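Local coordinates for protein exotoxin 6 (Staphylococcus aureus subsp. aureus Mu50, PDB 4ZYS) that is a superantigen-like exotoxin of unestablished function, probably a secreted immune-evasion factor that binds host glycans or proteins, built from an OB-fold and a beta-grasp domain, at residues E23-T28 with Q122-D127; D38-I43 with S67-F72. One frame throughout, in Å; residues are numbered along the deposited sequence.

How the contacts relate
From the N terminus, strand 21-24 leads through a corner into strand 27-34, which is followed by strand 37-44. Contact 2 closes the shorter loop: residues 38-43 meet 67-72 across the interior of the OB-fold barrel. The chain then finishes that domain and enters the beta-grasp domain, where residues 122-127 return to the corner at 23-28 and close the wider loop of contact 1, within which contact 2 lies whole. Contact 2 thus packs one domain inside itself, while contact 1 joins the two. Residues 67-72 link them: Asp70 forms a salt bridge with Lys125, and the hydroxyls of Ser67 and Thr28 are probably hydrogen-bonded.

Contact 1. Residues E23-T28 with Q122-D127; sequences ERKNVT and QIYKED
Lys25 reaches from the corner between two strands to lie against Tyr124 and Lys125. Its chain is fully extended beyond CG, which carries the ammonium end to the base of the tyrosine side chain: Lys25 NZ stops 3.7 Å from Tyr124 CB. The two lysines meet through their methylenes, Lys25 CE resting 3.8 Å from Lys125 CD. The bends of Lys125 at chi3 (53°) and chi4 (51°) turn its NZ back to Asp127 O, 6.2 Å from the like charge of Lys25 NZ. One water bridges the segments, accepting from Lys25 NZ at 2.8 Å and donating to Tyr124 O at 2.9 Å. In the next shell, Lys125 NZ donates to Asp127 O at 2.7 Å and is also hydrogen-bonded to Thr91 OG1, so this buried ammonium group is gripped from more than one side chain and backbone. The hydroxyl of Tyr124 donates to Gln122 OE1 at 2.8 Å, anchoring the far end of the ring. This small, partly buried contact joins the OB-fold domain to the beta-grasp domain: the corner between strands 21-24 and 27-34 faces the loop from strand 117-119 to strand 127-129, with Lys125 also touching Glu132 of helix 130-145.

Contact 2. Residues D38-I43 with S67-F72; sequences DYIDVI and SNIDVF
Ile40 and Ile69 point their side chains at each other and meet tip to tip, Ile40 CD1 lying 4.2 Å from Ile69 CD1. The two isoleucines get there by different routes. In Ile40 the CG1 branch stands opposite the backbone N (chi1 -174°), whereas in Ile69 CG1 is wedged between the two backbone substituents (chi1 56°). Val42 and Val71 instead run alongside each other in opposite senses, and a single methyl from each makes the touch, Val42 CG2 to Val71 CG1 at 4.1 Å. The same Val42 CG2 also approaches Ile69 CD1, at 4.4 Å, so the two pairs merge into one apolar patch. All four residues are buried, and their contacts across the segments are between methyl groups alone. The strands cross almost at right angles (86°), with their axes 10.0 Å apart at closest approach. That separation is bridged by side chains, and the arrangement is that of facing walls in the closed, strongly coiled OB-fold barrel. Asp70, on the other face of its strand, hydrogen-bonds Thr93 through OD1. Around the patch, Val90 of strand 84-92 touches both Ile40 and Ile69, while Leu53 packs on Ile40 and Phe61 on Ile69. Strand 37-44 runs between strands 27-34 and 47-52, and strand 69-74 between strands 21-24 and 84-92, with Phe72 packing on helix 130-145.

Contact 1. Residues E23-T28 with Q122-D127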
loop_
_atom_site.group_PDB
_atom_site.type_symbol
_atom_site.label_atom_id
_atom_site.label_comp_id
_atom_site.label_asym_id
_atom_site.label_seq_id
_atom_site.Cartn_x
_atom_site.Cartn_y
_atom_site.Cartn_z
ATOM N N GLU A 23 -8.769 -4.418 -5.376
ATOM C CA GLU A 23 -9.186 -3.782 -4.140
ATOM C C GLU A 23 -10.692 -3.798 -4.008
ATOM O O GLU A 23 -11.394 -3.590 -4.989
ATOM C CB GLU A 23 -8.631 -2.351 -3.961
ATOM C CG GLU A 23 -8.731 -1.402 -5.140
ATOM C CD GLU A 23 -8.592 0.062 -4.758
ATOM O OE1 GLU A 23 -8.117 0.340 -3.634
ATOM O OE2 GLU A 23 -8.963 0.932 -5.580
ATOM N N ARG A 24 -11.182 -4.117 -2.803
ATOM C CA ARG A 24 -12.604 -4.153 -2.481
ATOM C C ARG A 24 -12.823 -3.726 -1.057
ATOM O O ARG A 24 -12.036 -4.076 -0.173
ATOM C CB ARG A 24 -13.222 -5.550 -2.685
ATOM C CG ARG A 24 -13.407 -6.022 -4.113
ATOM C CD ARG A 24 -14.429 -5.276 -4.968
ATOM N NE ARG A 24 -14.508 -5.880 -6.302
ATOM C CZ ARG A 24 -13.668 -5.620 -7.302
ATOM N NH1 ARG A 24 -12.687 -4.740 -7.145
ATOM N NH2 ARG A 24 -13.816 -6.221 -8.471
ATOM N N LYS A 25 -13.927 -3.022 -0.822
ATOM C CA LYS A 25 -14.296 -2.519 0.498
ATOM C C LYS A 25 -15.505 -3.243 1.078
ATOM O O LYS A 25 -16.448 -3.562 0.348
ATOM C CB LYS A 25 -14.581 -1.008 0.433
ATOM C CG LYS A 25 -13.352 -0.206 -0.011
ATOM C CD LYS A 25 -13.616 1.267 -0.175
ATOM C CE LYS A 25 -12.352 1.939 -0.666
ATOM N NZ LYS A 25 -12.464 3.418 -0.741
ATOM N N ASN A 26 -15.487 -3.459 2.410
ATOM C CA ASN A 26 -16.557 -4.071 3.203
ATOM C C ASN A 26 -16.820 -5.492 2.719
ATOM O O ASN A 26 -17.891 -5.794 2.173
ATOM C CB ASN A 26 -17.832 -3.202 3.121
ATOM C CG ASN A 26 -18.865 -3.459 4.173
ATOM O OD1 ASN A 26 -18.606 -4.018 5.249
ATOM N ND2 ASN A 26 -20.036 -2.925 3.916
ATOM N N VAL A 27 -15.806 -6.347 2.852
ATOM C CA VAL A 27 -15.909 -7.731 2.399
ATOM C C VAL A 27 -15.650 -8.656 3.587
ATOM O O VAL A 27 -15.450 -8.165 4.703
ATOM C CB VAL A 27 -14.979 -8.042 1.178
ATOM C CG1 VAL A 27 -15.384 -7.217 -0.042
ATOM C CG2 VAL A 27 -13.497 -7.827 1.517
ATOM N N THR A 28 -15.714 -9.987 3.352
ATOM C CA THR A 28 -15.460 -11.012 4.355
ATOM C C THR A 28 -14.151 -11.746 4.088
ATOM O O THR A 28 -13.888 -12.212 2.971
ATOM C CB THR A 28 -16.605 -12.021 4.430
ATOM O OG1 THR A 28 -17.810 -11.329 4.750
ATOM C CG2 THR A 28 -16.354 -13.113 5.460
ATOM N N GLN A 122 -6.784 12.122 -3.672
ATOM C CA GLN A 122 -7.986 11.914 -2.848
ATOM C C GLN A 122 -7.892 10.631 -2.012
ATOM O O GLN A 122 -7.655 9.561 -2.570
ATOM C CB GLN A 122 -9.271 11.886 -3.719
ATOM C CG GLN A 122 -9.436 13.137 -4.550
ATOM C CD GLN A 122 -10.794 13.426 -5.110
ATOM O OE1 GLN A 122 -11.686 12.579 -5.234
ATOM N NE2 GLN A 122 -10.980 14.669 -5.451
ATOM N N ILE A 123 -8.090 10.749 -0.683
ATOM C CA ILE A 123 -8.121 9.638 0.293
ATOM C C ILE A 123 -9.603 9.368 0.630
ATOM O O ILE A 123 -10.321 10.309 0.957
ATOM C CB ILE A 123 -7.266 9.933 1.581
ATOM C CG1 ILE A 123 -5.743 10.041 1.290
ATOM C CG2 ILE A 123 -7.532 8.922 2.724
ATOM C CD1 ILE A 123 -5.094 8.803 0.804
ATOM N N TYR A 124 -10.048 8.104 0.555
ATOM C CA TYR A 124 -11.441 7.763 0.849
ATOM C C TYR A 124 -11.562 6.911 2.126
ATOM O O TYR A 124 -12.677 6.675 2.616
ATOM C CB TYR A 124 -12.074 7.028 -0.356
ATOM C CG TYR A 124 -11.879 7.758 -1.672
ATOM C CD1 TYR A 124 -12.550 8.953 -1.940
ATOM C CD2 TYR A 124 -10.997 7.276 -2.635
ATOM C CE1 TYR A 124 -12.367 9.632 -3.145
ATOM C CE2 TYR A 124 -10.825 7.933 -3.851
ATOM C CZ TYR A 124 -11.505 9.112 -4.100
ATOM O OH TYR A 124 -11.324 9.760 -5.294
ATOM N N LYS A 125 -10.426 6.473 2.671
ATOM C CA LYS A 125 -10.439 5.547 3.783
ATOM C C LYS A 125 -9.974 6.107 5.118
ATOM O O LYS A 125 -8.980 6.827 5.198
ATOM C CB LYS A 125 -9.599 4.322 3.418
ATOM C CG LYS A 125 -10.397 3.342 2.544
ATOM C CD LYS A 125 -9.578 2.153 1.964
ATOM C CE LYS A 125 -8.797 1.323 2.969
ATOM N NZ LYS A 125 -9.642 0.867 4.122
ATOM N N GLU A 126 -10.684 5.710 6.187
ATOM C CA GLU A 126 -10.319 6.062 7.573
ATOM C C GLU A 126 -9.088 5.273 8.002
ATOM O O GLU A 126 -8.202 5.782 8.683
ATOM C CB GLU A 126 -11.460 5.721 8.530
ATOM C CG GLU A 126 -12.682 6.592 8.404
ATOM C CD GLU A 126 -13.689 6.174 9.452
ATOM O OE1 GLU A 126 -13.480 6.506 10.640
ATOM O OE2 GLU A 126 -14.627 5.422 9.104
ATOM N N ASP A 127 -9.072 4.005 7.641
ATOM C CA ASP A 127 -7.986 3.103 7.957
ATOM C C ASP A 127 -7.323 2.729 6.628
ATOM O O ASP A 127 -7.869 1.920 5.901
ATOM C CB ASP A 127 -8.548 1.886 8.714
ATOM C CG ASP A 127 -7.473 0.998 9.302
ATOM O OD1 ASP A 127 -6.403 1.519 9.637
ATOM O OD2 ASP A 127 -7.708 -0.228 9.416
HETATM O O HOH W 1 -13.604 4.009 1.771
#

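Contact 2. Residues D38-I43 with S67-F72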
loop_
_atom_site.group_PDB
_atom_site.type_symbol
_atom_site.label_atom_id
_atom_site.label_comp_id
_atom_site.label_asym_id
_atom_site.label_seq_id
_atom_site.Cartn_x
_atom_site.Cartn_y
_atom_site.Cartn_z
ATOM N N ASP A 38 0.152 -16.187 10.464
ATOM C CA ASP A 38 -1.212 -15.661 10.279
ATOM C C ASP A 38 -1.530 -15.243 8.837
ATOM O O ASP A 38 -0.706 -14.618 8.167
ATOM C CB ASP A 38 -1.483 -14.493 11.223
ATOM C CG ASP A 38 -1.646 -14.893 12.680
ATOM O OD1 ASP A 38 -1.375 -16.076 13.011
ATOM O OD2 ASP A 38 -2.026 -14.025 13.493
ATOM N N TYR A 39 -2.752 -15.617 8.383
ATOM C CA TYR A 39 -3.332 -15.397 7.045
ATOM C C TYR A 39 -4.805 -15.061 7.130
ATOM O O TYR A 39 -5.451 -15.422 8.097
ATOM C CB TYR A 39 -3.197 -16.663 6.153
ATOM C CG TYR A 39 -1.795 -17.187 6.014
ATOM C CD1 TYR A 39 -0.914 -16.638 5.092
ATOM C CD2 TYR A 39 -1.348 -18.250 6.792
ATOM C CE1 TYR A 39 0.395 -17.105 4.973
ATOM C CE2 TYR A 39 -0.049 -18.748 6.658
ATOM C CZ TYR A 39 0.820 -18.170 5.748
ATOM O OH TYR A 39 2.105 -18.637 5.620
ATOM N N ILE A 40 -5.342 -14.442 6.088
ATOM C CA ILE A 40 -6.758 -14.152 5.924
ATOM C C ILE A 40 -7.106 -14.512 4.473
ATOM O O ILE A 40 -6.406 -14.083 3.553
ATOM C CB ILE A 40 -7.181 -12.700 6.346
ATOM C CG1 ILE A 40 -8.697 -12.494 6.286
ATOM C CG2 ILE A 40 -6.454 -11.583 5.585
ATOM C CD1 ILE A 40 -9.268 -11.558 7.443
ATOM N N ASP A 41 -8.133 -15.371 4.291
ATOM C CA ASP A 41 -8.627 -15.805 2.977
ATOM C C ASP A 41 -9.816 -14.952 2.578
ATOM O O ASP A 41 -10.682 -14.716 3.408
ATOM C CB ASP A 41 -9.048 -17.288 2.991
ATOM C CG ASP A 41 -7.931 -18.300 2.980
ATOM O OD1 ASP A 41 -6.763 -17.903 2.753
ATOM O OD2 ASP A 41 -8.208 -19.482 3.265
ATOM N N VAL A 42 -9.859 -14.491 1.326
ATOM C CA VAL A 42 -10.918 -13.639 0.820
ATOM C C VAL A 42 -11.316 -14.126 -0.565
ATOM O O VAL A 42 -10.439 -14.484 -1.365
ATOM C CB VAL A 42 -10.491 -12.131 0.764
ATOM C CG1 VAL A 42 -11.689 -11.212 0.527
ATOM C CG2 VAL A 42 -9.760 -11.687 2.025
ATOM N N ILE A 43 -12.633 -14.072 -0.874
ATOM C CA ILE A 43 -13.173 -14.310 -2.221
ATOM C C ILE A 43 -13.665 -12.960 -2.751
ATOM O O ILE A 43 -14.453 -12.290 -2.088
ATOM C CB ILE A 43 -14.262 -15.421 -2.309
ATOM C CG1 ILE A 43 -13.602 -16.811 -2.288
ATOM C CG2 ILE A 43 -15.114 -15.267 -3.581
ATOM C CD1 ILE A 43 -14.518 -18.000 -2.120
ATOM N N SER A 67 -16.008 -9.679 8.811
ATOM C CA SER A 67 -16.867 -9.178 7.728
ATOM C C SER A 67 -16.952 -7.647 7.642
ATOM O O SER A 67 -17.917 -7.117 7.078
ATOM C CB SER A 67 -18.271 -9.761 7.865
ATOM O OG SER A 67 -18.288 -11.070 7.326
ATOM N N ASN A 68 -15.931 -6.944 8.142
ATOM C CA ASN A 68 -15.885 -5.473 8.151
ATOM C C ASN A 68 -14.504 -5.017 7.652
ATOM O O ASN A 68 -13.856 -4.168 8.263
ATOM C CB ASN A 68 -16.143 -4.989 9.601
ATOM C CG ASN A 68 -15.090 -5.482 10.607
ATOM O OD1 ASN A 68 -14.456 -6.554 10.453
ATOM N ND2 ASN A 68 -14.816 -4.666 11.614
ATOM N N ILE A 69 -14.018 -5.628 6.581
ATOM C CA ILE A 69 -12.667 -5.332 6.143
ATOM C C ILE A 69 -12.637 -4.790 4.739
ATOM O O ILE A 69 -13.568 -4.998 3.953
ATOM C CB ILE A 69 -11.734 -6.598 6.272
ATOM C CG1 ILE A 69 -12.272 -7.826 5.503
ATOM C CG2 ILE A 69 -11.450 -6.945 7.722
ATOM C CD1 ILE A 69 -11.205 -8.800 4.959
ATOM N N ASP A 70 -11.544 -4.081 4.432
ATOM C CA ASP A 70 -11.211 -3.621 3.088
ATOM C C ASP A 70 -9.946 -4.322 2.704
ATOM O O ASP A 70 -9.110 -4.590 3.567
ATOM C CB ASP A 70 -11.047 -2.092 3.003
ATOM C CG ASP A 70 -12.299 -1.305 3.331
ATOM O OD1 ASP A 70 -13.392 -1.925 3.412
ATOM O OD2 ASP A 70 -12.187 -0.080 3.545
ATOM N N VAL A 71 -9.792 -4.657 1.419
ATOM C CA VAL A 71 -8.588 -5.348 0.985
ATOM C C VAL A 71 -7.995 -4.617 -0.200
ATOM O O VAL A 71 -8.718 -4.051 -1.019
ATOM C CB VAL A 71 -8.792 -6.877 0.701
ATOM C CG1 VAL A 71 -9.323 -7.599 1.939
ATOM C CG2 VAL A 71 -9.708 -7.124 -0.502
ATOM N N PHE A 72 -6.650 -4.581 -0.226
ATOM C CA PHE A 72 -5.798 -4.056 -1.284
ATOM C C PHE A 72 -4.861 -5.202 -1.619
ATOM O O PHE A 72 -3.933 -5.470 -0.852
ATOM C CB PHE A 72 -5.065 -2.783 -0.828
ATOM C CG PHE A 72 -4.347 -2.084 -1.957
ATOM C CD1 PHE A 72 -3.040 -2.430 -2.292
ATOM C CD2 PHE A 72 -4.984 -1.086 -2.697
ATOM C CE1 PHE A 72 -2.381 -1.810 -3.361
ATOM C CE2 PHE A 72 -4.313 -0.436 -3.746
ATOM C CZ PHE A 72 -3.005 -0.790 -4.061
#